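Local coordinates for protein putative glycosyltransferase (GalT1) (Streptococcus parasanguinis, PDB 4PHR) that probably acts as a glycosyltransferase, its GT-D-fold domain, the part in this chain, binding uridine diphosphate with manganese nearby, at residues W94-H97 with F98-Y101; S102-Y105 with L106-D110; L126-K129 with S130-E133; A134-E137 with S138-E141. All coordinates share one frame; numbering follows the deposited sequence.

All four contacts are local pieces of helix or turn within the GT-D glycosyltransferase domain, and they fall into two pairs. Contacts 1 and 2 come first along the chain: helix 88-100 is followed, after Tyr101 alone, by helix 102-108, their centres are 12 Å apart, and Tyr105 OH meets His97 NE2 at 2.8 Å. Contacts 3 and 4 follow strand 115-116 and share helix 132-140, with centres 13 Å apart and Leu126 CD1 lying 4.0 Å from Tyr135 CE2. Centres in different pairs are 24 to 31 Å apart, without touching. Trp94 of contact 1 and Leu126 of contact 3 each have a side chain within about 8 Å of that of the UDP-binding Arg121.

Contact 1. Residues W94-H97 with F98-Y101; sequences WERH and FLKY
Phe98, Leu99, Lys100 and Tyr101 each donate a backbone N-H to the carbonyl four residues earlier, with Phe98 N to Trp94 O at 2.9 Å and Tyr101 N to His97 O at 3.1 Å bracketing the set. The side-chain contacts span three or four residues. Phe98 takes an unusual rotamer for a helix, its CG lodged between the backbone N and the carbonyl carbon (chi1 64°), which folds the ring back along the preceding turn. There Glu95 CA sits over one ring face in a CH-pi contact, 3.8 Å from the Phe98 centroid, while Phe98 CD1 comes to 3.2 Å from Trp94 O. Glu95 and Leu99 run side by side in the same direction, Glu95 CG touching Leu99 CD1 at 3.6 Å. This is the closing turn of helix 88-100 in the GT-D domain; Tyr101 leaves helical geometry and also occupies the N-cap position of helix 102-108. Its ring presents an edge to the face of the His97 imidazole in an offset edge-to-face pair, with centroids 5.1 Å apart and planes at 60°. Outside bonds hold both rings: the imidazole to Tyr105, and Tyr101 OH to Asp40. On the exposed side the bent Arg96 chain puts NH2 3.4 Å from Leu99 CD1 while forming a salt bridge with Glu2.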
loop_
_atom_site.group_PDB
_atom_site.type_symbol
_atom_site.label_atom_id
_atom_site.label_comp_id
_atom_site.label_asym_id
_atom_site.label_seq_id
_atom_site.Cartn_x
_atom_site.Cartn_y
_atom_site.Cartn_z
ATOM N N TRP A 94 5.456 0.374 -16.234
ATOM C CA TRP A 94 5.837 -0.843 -15.525
ATOM C C TRP A 94 6.880 -1.670 -16.265
ATOM O O TRP A 94 7.787 -2.231 -15.648
ATOM C CB TRP A 94 4.607 -1.677 -15.147
ATOM C CG TRP A 94 3.909 -1.079 -13.961
ATOM C CD1 TRP A 94 2.667 -0.508 -13.934
ATOM C CD2 TRP A 94 4.427 -0.979 -12.629
ATOM N NE1 TRP A 94 2.384 -0.063 -12.666
ATOM C CE2 TRP A 94 3.445 -0.345 -11.845
ATOM C CE3 TRP A 94 5.630 -1.369 -12.023
ATOM C CZ2 TRP A 94 3.625 -0.090 -10.486
ATOM C CZ3 TRP A 94 5.807 -1.118 -10.677
ATOM C CH2 TRP A 94 4.810 -0.487 -9.922
ATOM N N GLU A 95 6.775 -1.747 -17.586
ATOM C CA GLU A 95 7.800 -2.463 -18.334
ATOM C C GLU A 95 9.147 -1.746 -18.224
ATOM O O GLU A 95 10.179 -2.383 -18.022
ATOM C CB GLU A 95 7.397 -2.646 -19.796
ATOM C CG GLU A 95 8.461 -3.404 -20.574
ATOM C CD GLU A 95 8.048 -3.779 -21.989
ATOM O OE1 GLU A 95 7.037 -4.495 -22.160
ATOM O OE2 GLU A 95 8.757 -3.381 -22.929
ATOM N N ARG A 96 9.143 -0.413 -18.325
ATOM C CA ARG A 96 10.391 0.334 -18.128
ATOM C C ARG A 96 10.971 0.041 -16.752
ATOM O O ARG A 96 12.185 -0.123 -16.594
ATOM C CB ARG A 96 10.188 1.843 -18.270
ATOM C CG ARG A 96 9.875 2.321 -19.676
ATOM C CD ARG A 96 11.118 2.317 -20.530
ATOM N NE ARG A 96 11.323 1.032 -21.175
ATOM C CZ ARG A 96 12.439 0.697 -21.814
ATOM N NH1 ARG A 96 13.457 1.544 -21.876
ATOM N NH2 ARG A 96 12.535 -0.484 -22.387
ATOM N N HIS A 97 10.090 -0.031 -15.763
ATOM C CA HIS A 97 10.496 -0.260 -14.390
ATOM C C HIS A 97 11.159 -1.611 -14.215
ATOM O O HIS A 97 12.274 -1.698 -13.690
ATOM C CB HIS A 97 9.293 -0.152 -13.450
ATOM C CG HIS A 97 9.588 -0.595 -12.049
ATOM N ND1 HIS A 97 10.221 0.216 -11.131
ATOM C CD2 HIS A 97 9.360 -1.772 -11.417
ATOM C CE1 HIS A 97 10.359 -0.438 -9.990
ATOM N NE2 HIS A 97 9.851 -1.649 -10.139
ATOM N N PHE A 98 10.488 -2.683 -14.629
ATOM C CA PHE A 98 11.077 -3.978 -14.355
ATOM C C PHE A 98 12.249 -4.318 -15.271
ATOM O O PHE A 98 13.074 -5.155 -14.927
ATOM C CB PHE A 98 10.045 -5.112 -14.192
ATOM C CG PHE A 98 9.229 -5.421 -15.416
ATOM C CD1 PHE A 98 7.846 -5.420 -15.343
ATOM C CD2 PHE A 98 9.834 -5.789 -16.604
ATOM C CE1 PHE A 98 7.074 -5.743 -16.452
ATOM C CE2 PHE A 98 9.070 -6.116 -17.714
ATOM C CZ PHE A 98 7.686 -6.097 -17.634
ATOM N N LEU A 99 12.348 -3.635 -16.407
ATOM C CA LEU A 99 13.535 -3.766 -17.242
ATOM C C LEU A 99 14.741 -3.079 -16.583
ATOM O O LEU A 99 15.845 -3.636 -16.540
ATOM C CB LEU A 99 13.276 -3.240 -18.663
ATOM C CG LEU A 99 12.393 -4.141 -19.533
ATOM C CD1 LEU A 99 12.088 -3.480 -20.880
ATOM C CD2 LEU A 99 13.043 -5.507 -19.733
ATOM N N LYS A 100 14.526 -1.882 -16.047
ATOM C CA LYS A 100 15.575 -1.186 -15.304
ATOM C C LYS A 100 16.077 -2.056 -14.148
ATOM O O LYS A 100 17.276 -2.143 -13.879
ATOM C CB LYS A 100 15.052 0.146 -14.785
ATOM C CG LYS A 100 16.024 0.889 -13.893
ATOM C CD LYS A 100 15.437 2.224 -13.451
ATOM C CE LYS A 100 16.389 2.979 -12.523
ATOM N NZ LYS A 100 15.838 4.314 -12.141
ATOM N N TYR A 101 15.150 -2.754 -13.504
ATOM C CA TYR A 101 15.487 -3.551 -12.336
ATOM C C TYR A 101 15.422 -5.053 -12.609
ATOM O O TYR A 101 15.113 -5.841 -11.716
ATOM C CB TYR A 101 14.538 -3.184 -11.205
ATOM C CG TYR A 101 14.747 -1.781 -10.702
ATOM C CD1 TYR A 101 15.952 -1.411 -10.117
ATOM C CD2 TYR A 101 13.745 -0.822 -10.810
ATOM C CE1 TYR A 101 16.156 -0.126 -9.642
ATOM C CE2 TYR A 101 13.937 0.470 -10.337
ATOM C CZ TYR A 101 15.145 0.809 -9.752
ATOM O OH TYR A 101 15.340 2.090 -9.275
#

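Contact 2. Residues S102-Y105 with L106-D110; sequences SEFY and LNCCD
Phe104 and Cys108, one helical turn apart near the end of helix 102-108, form a sulfur-aromatic contact. Cys108 SG stands over one face of the Phe104 ring, 4.4 Å from its centroid and only 15° off the ring normal, displaced somewhat toward the rim. The next pair is built differently: Cys109 SG approaches the Tyr105 ring obliquely, 66° off the normal, and touches it through Tyr105 CD1 at 3.8 Å. That ring, whose hydroxyl is held by His97, also meets Phe80 edge-to-face.

Asn107 turns its amide to the carbonyl and CG of Glu103, not to the carboxylate, whose plane is turned 89° from that of the amide. Asn107 CG lies beside its own backbone N, which swings the amide back over the previous turn. Asn107 ND2 thereby gives a weak hydrogen bond to Glu103 O at 2.9 Å, alongside a second weak one from Asn107 N. Cys108 N still bonds Phe104 O at 2.9 Å, but Cys109 is the first residue to leave helical phi/psi, and Cys109 N reaches Tyr105 O only weakly, at 3.5 Å. Although a Cys108-Cys109 disulfide is known for this protein, it is absent from this structure, where Cys108 SG and Cys109 SG are 6.3 Å apart.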
loop_
_atom_site.group_PDB
_atom_site.type_symbol
_atom_site.label_atom_id
_atom_site.label_comp_id
_atom_site.label_asym_id
_atom_site.label_seq_id
_atom_site.Cartn_x
_atom_site.Cartn_y
_atom_site.Cartn_z
ATOM N N SER A 102 15.732 -5.456 -13.840
ATOM C CA SER A 102 15.588 -6.860 -14.214
ATOM C C SER A 102 16.449 -7.752 -13.335
ATOM O O SER A 102 16.022 -8.830 -12.929
ATOM C CB SER A 102 15.923 -7.078 -15.697
ATOM O OG SER A 102 17.270 -6.749 -15.977
ATOM N N GLU A 103 17.658 -7.296 -13.035
ATOM C CA GLU A 103 18.581 -8.091 -12.238
ATOM C C GLU A 103 18.035 -8.254 -10.825
ATOM O O GLU A 103 18.143 -9.319 -10.220
ATOM C CB GLU A 103 19.970 -7.448 -12.219
ATOM C CG GLU A 103 21.006 -8.217 -11.411
ATOM C CD GLU A 103 22.400 -7.626 -11.533
ATOM O OE1 GLU A 103 22.616 -6.785 -12.432
ATOM O OE2 GLU A 103 23.281 -8.000 -10.728
ATOM N N PHE A 104 17.434 -7.186 -10.311
ATOM C CA PHE A 104 16.832 -7.208 -8.988
ATOM C C PHE A 104 15.679 -8.204 -8.957
ATOM O O PHE A 104 15.615 -9.077 -8.087
ATOM C CB PHE A 104 16.346 -5.809 -8.607
ATOM C CG PHE A 104 15.817 -5.708 -7.206
ATOM C CD1 PHE A 104 16.628 -5.256 -6.178
ATOM C CD2 PHE A 104 14.510 -6.060 -6.915
ATOM C CE1 PHE A 104 16.147 -5.156 -4.886
ATOM C CE2 PHE A 104 14.019 -5.960 -5.619
ATOM C CZ PHE A 104 14.840 -5.506 -4.608
ATOM N N TYR A 105 14.776 -8.089 -9.925
ATOM C CA TYR A 105 13.614 -8.963 -9.954
ATOM C C TYR A 105 13.978 -10.419 -10.233
ATOM O O TYR A 105 13.427 -11.326 -9.617
ATOM C CB TYR A 105 12.576 -8.460 -10.956
ATOM C CG TYR A 105 11.753 -7.307 -10.426
ATOM C CD1 TYR A 105 10.849 -7.503 -9.386
ATOM C CD2 TYR A 105 11.879 -6.027 -10.959
ATOM C CE1 TYR A 105 10.093 -6.460 -8.890
ATOM C CE2 TYR A 105 11.116 -4.968 -10.470
ATOM C CZ TYR A 105 10.230 -5.195 -9.431
ATOM O OH TYR A 105 9.465 -4.162 -8.934
ATOM N N LEU A 106 14.915 -10.645 -11.148
ATOM C CA LEU A 106 15.286 -12.010 -11.508
ATOM C C LEU A 106 16.005 -12.747 -10.381
ATOM O O LEU A 106 15.961 -13.979 -10.308
ATOM C CB LEU A 106 16.149 -12.019 -12.771
ATOM C CG LEU A 106 15.412 -11.732 -14.080
ATOM C CD1 LEU A 106 16.402 -11.459 -15.203
ATOM C CD2 LEU A 106 14.485 -12.890 -14.437
ATOM N N ASN A 107 16.658 -11.993 -9.501
ATOM C CA ASN A 107 17.528 -12.595 -8.499
ATOM C C ASN A 107 16.992 -12.565 -7.069
ATOM O O ASN A 107 17.251 -13.480 -6.287
ATOM C CB ASN A 107 18.921 -11.960 -8.559
ATOM C CG ASN A 107 19.656 -12.294 -9.845
ATOM O OD1 ASN A 107 19.693 -13.452 -10.270
ATOM N ND2 ASN A 107 20.239 -11.280 -10.479
ATOM N N CYS A 108 16.244 -11.523 -6.727
ATOM C CA CYS A 108 15.779 -11.355 -5.355
ATOM C C CYS A 108 14.345 -11.840 -5.135
ATOM O O CYS A 108 13.913 -12.012 -3.996
ATOM C CB CYS A 108 15.919 -9.892 -4.919
ATOM S SG CYS A 108 17.618 -9.252 -4.977
ATOM N N CYS A 109 13.613 -12.066 -6.223
ATOM C CA CYS A 109 12.200 -12.432 -6.129
ATOM C C CYS A 109 11.915 -13.865 -6.580
ATOM O O CYS A 109 11.244 -14.088 -7.588
ATOM C CB CYS A 109 11.356 -11.445 -6.934
ATOM S SG CYS A 109 11.511 -9.737 -6.351
ATOM N N ASP A 110 12.407 -14.836 -5.817
ATOM C CA ASP A 110 12.315 -16.238 -6.224
ATOM C C ASP A 110 11.300 -17.072 -5.436
ATOM O O ASP A 110 11.292 -18.301 -5.536
ATOM C CB ASP A 110 13.696 -16.897 -6.168
ATOM C CG ASP A 110 14.362 -16.739 -4.817
ATOM O OD1 ASP A 110 13.644 -16.496 -3.824
ATOM O OD2 ASP A 110 15.605 -16.864 -4.748
#

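Contact 3. Residues L126-K129 with S130-E133; sequences LIDK and SPSE
Leu126 begins the approach to helix 132-140 and meets it at Ser132, Leu126 CD1 lying 4.0 Å from Ser132 OG. The lead-in combines an Asx turn at Asp128 with a type I beta turn from Lys129 to Ser132.

Asp128 holds its CG anti to the backbone N (chi1 -180°), which carries the carboxylate forward to Ser130. One oxygen then takes two donors from that residue. Ser130 OG gives a short bond of 2.6 Å to Asp128 OD1, on the syn lone pair, and Ser130 N comes to Asp128 OD1 at 3.0 Å from above the carboxylate plane. Together they fix both the backbone and the hydroxyl of Ser130 against the carboxylate. Asp128 O also touches the proline ring, 3.3 Å from Pro131 CD.

The Lys129 chain is extended until a bend at chi4 (59°) turns NZ to the carbonyl of Leu126, and Lys129 NZ bonds Leu126 O at 2.7 Å in the carbonyl plane. The same ammonium has Ile124 O as a second acceptor and makes a cation-pi contact with Tyr123. Ser132 OG is bonded to Pro122 O. The beta turn closes as Ser132 N donates to Lys129 O at 3.1 Å, 55° out of the carbonyl plane.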
loop_
_atom_site.group_PDB
_atom_site.type_symbol
_atom_site.label_atom_id
_atom_site.label_comp_id
_atom_site.label_asym_id
_atom_site.label_seq_id
_atom_site.Cartn_x
_atom_site.Cartn_y
_atom_site.Cartn_z
ATOM N N LEU A 126 -6.744 0.374 -14.711
ATOM C CA LEU A 126 -7.383 -0.704 -15.451
ATOM C C LEU A 126 -8.109 -0.189 -16.687
ATOM O O LEU A 126 -8.783 0.840 -16.643
ATOM C CB LEU A 126 -8.383 -1.439 -14.564
ATOM C CG LEU A 126 -7.824 -2.179 -13.358
ATOM C CD1 LEU A 126 -8.966 -2.724 -12.520
ATOM C CD2 LEU A 126 -6.891 -3.291 -13.810
ATOM N N ILE A 127 -7.974 -0.914 -17.793
ATOM C CA ILE A 127 -8.758 -0.623 -18.984
ATOM C C ILE A 127 -10.221 -0.940 -18.715
ATOM O O ILE A 127 -11.107 -0.128 -18.988
ATOM C CB ILE A 127 -8.291 -1.467 -20.177
ATOM C CG1 ILE A 127 -6.862 -1.087 -20.562
ATOM C CG2 ILE A 127 -9.233 -1.279 -21.358
ATOM C CD1 ILE A 127 -6.230 -2.030 -21.545
ATOM N N ASP A 128 -10.465 -2.133 -18.183
ATOM C CA ASP A 128 -11.819 -2.570 -17.865
ATOM C C ASP A 128 -12.088 -2.383 -16.380
ATOM O O ASP A 128 -11.558 -3.113 -15.535
ATOM C CB ASP A 128 -12.018 -4.032 -18.269
ATOM C CG ASP A 128 -13.414 -4.538 -17.964
ATOM O OD1 ASP A 128 -14.295 -3.711 -17.646
ATOM O OD2 ASP A 128 -13.633 -5.766 -18.055
ATOM N N LYS A 129 -12.909 -1.391 -16.066
ATOM C CA LYS A 129 -13.170 -1.038 -14.681
ATOM C C LYS A 129 -14.365 -1.791 -14.100
ATOM O O LYS A 129 -14.731 -1.590 -12.945
ATOM C CB LYS A 129 -13.323 0.481 -14.539
ATOM C CG LYS A 129 -11.994 1.223 -14.680
ATOM C CD LYS A 129 -12.190 2.685 -15.027
ATOM C CE LYS A 129 -10.964 3.511 -14.665
ATOM N NZ LYS A 129 -9.730 3.061 -15.352
ATOM N N SER A 130 -14.957 -2.674 -14.898
ATOM C CA SER A 130 -16.100 -3.462 -14.446
ATOM C C SER A 130 -15.887 -4.231 -13.125
ATOM O O SER A 130 -16.779 -4.248 -12.277
ATOM C CB SER A 130 -16.569 -4.406 -15.562
ATOM O OG SER A 130 -16.759 -3.708 -16.779
ATOM N N PRO A 131 -14.709 -4.863 -12.939
ATOM C CA PRO A 131 -14.505 -5.638 -11.705
ATOM C C PRO A 131 -14.222 -4.795 -10.459
ATOM O O PRO A 131 -14.155 -5.357 -9.369
ATOM C CB PRO A 131 -13.274 -6.492 -12.030
ATOM C CG PRO A 131 -12.536 -5.703 -13.047
ATOM C CD PRO A 131 -13.593 -5.041 -13.886
ATOM N N SER A 132 -14.058 -3.485 -10.612
ATOM C CA SER A 132 -13.628 -2.652 -9.491
ATOM C C SER A 132 -14.617 -2.663 -8.331
ATOM O O SER A 132 -14.217 -2.661 -7.170
ATOM C CB SER A 132 -13.345 -1.219 -9.944
ATOM O OG SER A 132 -12.224 -1.186 -10.809
ATOM N N GLU A 133 -15.909 -2.687 -8.639
ATOM C CA GLU A 133 -16.903 -2.720 -7.574
ATOM C C GLU A 133 -16.705 -3.961 -6.711
ATOM O O GLU A 133 -16.706 -3.876 -5.486
ATOM C CB GLU A 133 -18.322 -2.669 -8.139
ATOM C CG GLU A 133 -19.399 -2.752 -7.070
ATOM C CD GLU A 133 -20.790 -2.476 -7.609
ATOM O OE1 GLU A 133 -20.963 -2.459 -8.845
ATOM O OE2 GLU A 133 -21.711 -2.271 -6.792
#

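Contact 4. Residues A134-E137 with S138-E141; sequences AYFE and SLKE
Ala134 O accepts from Ser138 N at 3.0 Å, the first of the i to i+4 backbone bonds between these two segments, which run along most of helix 132-140 of the GT-D domain. Leu139 N to Tyr135 O and Lys140 N to Phe136 O continue the series with good geometry, whereas Glu141 N reaches Glu137 O only at 3.3 Å, a weak bond.

Apolar packing is carried by Phe136 and Leu139, which lie side by side and point the same way, with Phe136 CD1 and Leu139 CD1 4.0 Å apart. Both are buried: the Phe136 ring meets Tyr236 and, edge-to-face, Tyr233, while Leu139 also rests on Leu21 of helix 17-27. These side chains thus join helix 132-140 to helix 229-238 and, through Leu139, to helix 17-27.

Among the charged groups, Glu137 bends at chi2 (-73°) across the extended Lys140 chain, bringing Glu137 OE1 to 3.8 Å from Lys140 CD. Glu137 OE1 and Lys140 NZ are 4.3 Å apart, beyond a salt bridge, though the opposite charges probably still attract; the ammonium bonds Tyr233 OH. A water then bridges backbone to side chain, 2.8 Å from Glu137 O and 2.9 Å from Glu141 OE2.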
loop_
_atom_site.group_PDB
_atom_site.type_symbol
_atom_site.label_atom_id
_atom_site.label_comp_id
_atom_site.label_asym_id
_atom_site.label_seq_id
_atom_site.Cartn_x
_atom_site.Cartn_y
_atom_site.Cartn_z
ATOM N N ALA A 134 -16.529 -5.112 -7.353
ATOM C CA ALA A 134 -16.241 -6.349 -6.629
ATOM C C ALA A 134 -14.938 -6.281 -5.822
ATOM O O ALA A 134 -14.865 -6.810 -4.711
ATOM C CB ALA A 134 -16.214 -7.532 -7.581
ATOM N N TYR A 135 -13.915 -5.642 -6.380
ATOM C CA TYR A 135 -12.648 -5.503 -5.665
ATOM C C TYR A 135 -12.853 -4.710 -4.371
ATOM O O TYR A 135 -12.380 -5.112 -3.307
ATOM C CB TYR A 135 -11.581 -4.814 -6.528
ATOM C CG TYR A 135 -11.145 -5.579 -7.761
ATOM C CD1 TYR A 135 -11.332 -6.957 -7.861
ATOM C CD2 TYR A 135 -10.545 -4.924 -8.829
ATOM C CE1 TYR A 135 -10.932 -7.660 -9.001
ATOM C CE2 TYR A 135 -10.138 -5.615 -9.966
ATOM C CZ TYR A 135 -10.334 -6.983 -10.045
ATOM O OH TYR A 135 -9.938 -7.670 -11.174
ATOM N N PHE A 136 -13.557 -3.584 -4.456
ATOM C CA PHE A 136 -13.753 -2.738 -3.276
ATOM C C PHE A 136 -14.653 -3.402 -2.247
ATOM O O PHE A 136 -14.441 -3.254 -1.048
ATOM C CB PHE A 136 -14.275 -1.348 -3.650
ATOM C CG PHE A 136 -13.211 -0.429 -4.180
ATOM C CD1 PHE A 136 -12.184 0.007 -3.354
ATOM C CD2 PHE A 136 -13.226 -0.008 -5.500
ATOM C CE1 PHE A 136 -11.194 0.851 -3.829
ATOM C CE2 PHE A 136 -12.246 0.842 -5.984
ATOM C CZ PHE A 136 -11.226 1.270 -5.150
ATOM N N GLU A 137 -15.639 -4.163 -2.716
ATOM C CA GLU A 137 -16.502 -4.900 -1.804
ATOM C C GLU A 137 -15.703 -5.955 -1.047
ATOM O O GLU A 137 -15.893 -6.144 0.154
ATOM C CB GLU A 137 -17.677 -5.541 -2.549
ATOM C CG GLU A 137 -18.640 -4.546 -3.185
ATOM C CD GLU A 137 -19.511 -3.823 -2.169
ATOM O OE1 GLU A 137 -18.967 -3.273 -1.186
ATOM O OE2 GLU A 137 -20.747 -3.805 -2.357
ATOM N N SER A 138 -14.789 -6.630 -1.740
ATOM C CA SER A 138 -13.959 -7.627 -1.077
ATOM C C SER A 138 -12.995 -6.986 -0.085
ATOM O O SER A 138 -12.790 -7.499 1.013
ATOM C CB SER A 138 -13.202 -8.482 -2.091
ATOM O OG SER A 138 -12.412 -9.454 -1.430
ATOM N N LEU A 139 -12.414 -5.856 -0.471
ATOM C CA LEU A 139 -11.559 -5.103 0.437
ATOM C C LEU A 139 -12.307 -4.726 1.718
ATOM O O LEU A 139 -11.797 -4.921 2.816
ATOM C CB LEU A 139 -11.028 -3.839 -0.243
ATOM C CG LEU A 139 -9.780 -4.012 -1.106
ATOM C CD1 LEU A 139 -9.623 -2.841 -2.067
ATOM C CD2 LEU A 139 -8.546 -4.168 -0.228
ATOM N N LYS A 140 -13.518 -4.188 1.574
ATOM C CA LYS A 140 -14.280 -3.707 2.727
ATOM C C LYS A 140 -14.563 -4.830 3.722
ATOM O O LYS A 140 -14.672 -4.589 4.923
ATOM C CB LYS A 140 -15.587 -3.053 2.276
ATOM C CG LYS A 140 -15.408 -1.672 1.651
ATOM C CD LYS A 140 -16.710 -1.185 1.019
ATOM C CE LYS A 140 -16.543 0.200 0.416
ATOM N NZ LYS A 140 -17.802 0.701 -0.208
ATOM N N GLU A 141 -14.669 -6.058 3.225
ATOM C CA GLU A 141 -14.907 -7.191 4.108
ATOM C C GLU A 141 -13.750 -7.422 5.078
ATOM O O GLU A 141 -13.920 -8.068 6.111
ATOM C CB GLU A 141 -15.225 -8.465 3.313
ATOM C CG GLU A 141 -16.563 -8.419 2.582
ATOM C CD GLU A 141 -17.745 -8.174 3.513
ATOM O OE1 GLU A 141 -17.697 -8.621 4.679
ATOM O OE2 GLU A 141 -18.725 -7.529 3.080
HETATM O O HOH W 1 -18.339 -5.275 1.289
#